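Local coordinates for protein putative hexose oxidase (Nonomuraea sp. ATCC 39727, PDB 5AWV) that is a putative FAD-dependent hexose oxidase that binds the glycopeptide antibiotic teicoplanin and probably oxidises a sugar of it, at residues A[68-71]-A[72-76]. Residues are numbered along the deposited sequence; the frame is centred on the assembly and turned at random.
Sequences QQVA and DAVEE
Val70 and Val74, one helical turn apart, meet through single methyls, Val70 CG1 lying 4.1 Å from Val74 CG2. The touching branches differ: CG1 of Val70 stands anti to its own nitrogen, whereas on Val74 it is the other methyl, CG2, beside the nitrogen, that faces back and also rests 3.4 Å from Val70 O.

Four i to i+4 backbone hydrogen bonds identify regular alpha helix. Val74 N to Val70 O is the shortest and straightest, at 2.8 Å with an N-H...O angle of 172°; Ala73 N to Gln69 O, 2.9 Å long, is the most bent at 150°. Asp72 N to Gln68 O and Glu75 N to Ala71 O complete the set.

On the solvent side, the Asp72 carboxylate folds back over the preceding turn, placing its CG 3.3 Å from Gln68 O. Chi1 of -52° sets CG beside the Asp72 nitrogen, which accounts for this return.

The Val70 side chain lies about 8 Å from FAD and from the side chain of FAD-binding Val224, and that of Val74 about 6 Å from that of FAD-binding Val86, consistent with a layer outside the residues that touch FAD. Gln69 OE1 and NE2 are hydrogen-bonded to Gly65 N and Ala30 O, and Glu75 OE1 to Ala193 N. The buried side chains of helix 67-80 pack on two sheets: Val70, Ala71 and Val74 on Val185 of strand 179-187, the two valines also on Val223 of strand 223-229, and Ala73 on His62 of strand 60-63.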
ATOM      1  N   GLN A  68      12.856  19.366   3.687  1.00 24.61           N
ATOM      2  CA  GLN A  68      13.839  19.874   4.675  1.00 24.62           C
ATOM      3  C   GLN A  68      13.477  19.497   6.083  1.00 20.92           C
ATOM      4  O   GLN A  68      14.305  19.159   6.897  1.00 21.70           O
ATOM      5  CB  GLN A  68      14.042  21.410   4.578  1.00 28.31           C
ATOM      6  CG  GLN A  68      15.078  21.969   5.587  1.00 30.48           C
ATOM      7  CD  GLN A  68      16.478  21.375   5.329  1.00 35.52           C
ATOM      8  OE1 GLN A  68      17.141  20.832   6.249  1.00 41.74           O
ATOM      9  NE2 GLN A  68      16.881  21.375   4.058  1.00 34.83           N
ATOM     10  N   GLN A  69      12.225  19.640   6.445  1.00 19.90           N
ATOM     11  CA  GLN A  69      11.814  19.199   7.715  1.00 19.00           C
ATOM     12  C   GLN A  69      12.019  17.713   7.957  1.00 18.95           C
ATOM     13  O   GLN A  69      12.337  17.299   9.098  1.00 19.43           O
ATOM     14  CB  GLN A  69      10.328  19.479   7.908  1.00 21.04           C
ATOM     15  CG  GLN A  69      10.013  20.950   8.198  1.00 23.62           C
ATOM     16  CD  GLN A  69       8.490  21.183   8.211  1.00 21.24           C
ATOM     17  OE1 GLN A  69       7.757  20.442   8.822  1.00 22.71           O
ATOM     18  NE2 GLN A  69       8.049  22.179   7.528  1.00 20.28           N
ATOM     19  N   VAL A  70      11.795  16.883   6.927  1.00 18.64           N
ATOM     20  CA  VAL A  70      12.117  15.444   7.089  1.00 19.94           C
ATOM     21  C   VAL A  70      13.612  15.282   7.396  1.00 19.93           C
ATOM     22  O   VAL A  70      13.996  14.527   8.322  1.00 21.85           O
ATOM     23  CB  VAL A  70      11.756  14.611   5.807  1.00 19.66           C
ATOM     24  CG1 VAL A  70      12.182  13.157   5.927  1.00 18.61           C
ATOM     25  CG2 VAL A  70      10.263  14.683   5.538  1.00 20.25           C
ATOM     26  N   ALA A  71      14.440  15.882   6.556  1.00 20.98           N
ATOM     27  CA  ALA A  71      15.907  15.801   6.767  1.00 23.04           C
ATOM     28  C   ALA A  71      16.301  16.210   8.182  1.00 20.32           C
ATOM     29  O   ALA A  71      17.045  15.466   8.861  1.00 21.68           O
ATOM     30  CB  ALA A  71      16.628  16.609   5.778  1.00 22.37           C
ATOM     31  N   ASP A  72      15.735  17.298   8.693  1.00 23.05           N
ATOM     32  CA  ASP A  72      15.994  17.691  10.129  1.00 24.40           C
ATOM     33  C   ASP A  72      15.500  16.674  11.144  1.00 26.14           C
ATOM     34  O   ASP A  72      16.141  16.409  12.203  1.00 22.08           O
ATOM     35  CB  ASP A  72      15.426  19.084  10.510  1.00 29.60           C
ATOM     36  CG  ASP A  72      15.872  20.203   9.547  1.00 34.91           C
ATOM     37  OD1 ASP A  72      17.021  20.126   9.034  1.00 37.91           O
ATOM     38  OD2 ASP A  72      15.069  21.160   9.297  1.00 40.87           O
ATOM     39  N   ALA A  73      14.321  16.106  10.879  1.00 22.05           N
ATOM     40  CA  ALA A  73      13.736  15.143  11.805  1.00 21.75           C
ATOM     41  C   ALA A  73      14.568  13.847  11.804  1.00 19.81           C
ATOM     42  O   ALA A  73      14.844  13.341  12.849  1.00 21.49           O
ATOM     43  CB  ALA A  73      12.283  14.860  11.454  1.00 22.13           C
ATOM     44  N   VAL A  74      14.999  13.387  10.641  1.00 20.28           N
ATOM     45  CA  VAL A  74      15.884  12.231  10.530  1.00 21.33           C
ATOM     46  C   VAL A  74      17.200  12.485  11.312  1.00 26.27           C
ATOM     47  O   VAL A  74      17.519  11.714  12.222  1.00 27.17           O
ATOM     48  CB  VAL A  74      16.171  11.919   9.066  1.00 20.01           C
ATOM     49  CG1 VAL A  74      17.259  10.873   8.953  1.00 20.91           C
ATOM     50  CG2 VAL A  74      14.875  11.295   8.420  1.00 20.64           C
ATOM     51  N   GLU A  75      17.848  13.619  11.026  1.00 25.35           N
ATOM     52  CA  GLU A  75      19.127  13.997  11.701  1.00 32.62           C
ATOM     53  C   GLU A  75      19.012  14.045  13.200  1.00 26.28           C
ATOM     54  O   GLU A  75      19.891  13.596  13.924  1.00 30.59           O
ATOM     55  CB  GLU A  75      19.673  15.329  11.176  1.00 36.52           C
ATOM     56  CG  GLU A  75      21.188  15.373  10.835  1.00 49.52           C
ATOM     57  CD  GLU A  75      21.455  16.189   9.538  1.00 52.36           C
ATOM     58  OE1 GLU A  75      22.520  16.087   8.930  1.00 45.19           O
ATOM     59  OE2 GLU A  75      20.570  16.909   9.039  1.00 64.02           O
ATOM     60  N   GLU A  76      17.926  14.599  13.696  1.00 26.59           N
ATOM     61  CA  GLU A  76      17.646  14.543  15.098  1.00 30.01           C
ATOM     62  C   GLU A  76      17.607  13.155  15.751  1.00 30.11           C
ATOM     63  O   GLU A  76      18.124  12.971  16.877  1.00 29.95           O
ATOM     64  CB  GLU A  76      16.366  15.320  15.425  1.00 36.30           C
ATOM     65  CG  GLU A  76      16.166  15.396  16.930  1.00 45.14           C
ATOM     66  CD  GLU A  76      15.093  16.377  17.382  1.00 54.37           C
ATOM     67  OE1 GLU A  76      14.688  16.212  18.555  1.00 73.50           O
ATOM     68  OE2 GLU A  76      14.647  17.266  16.592  1.00 53.10           O
TER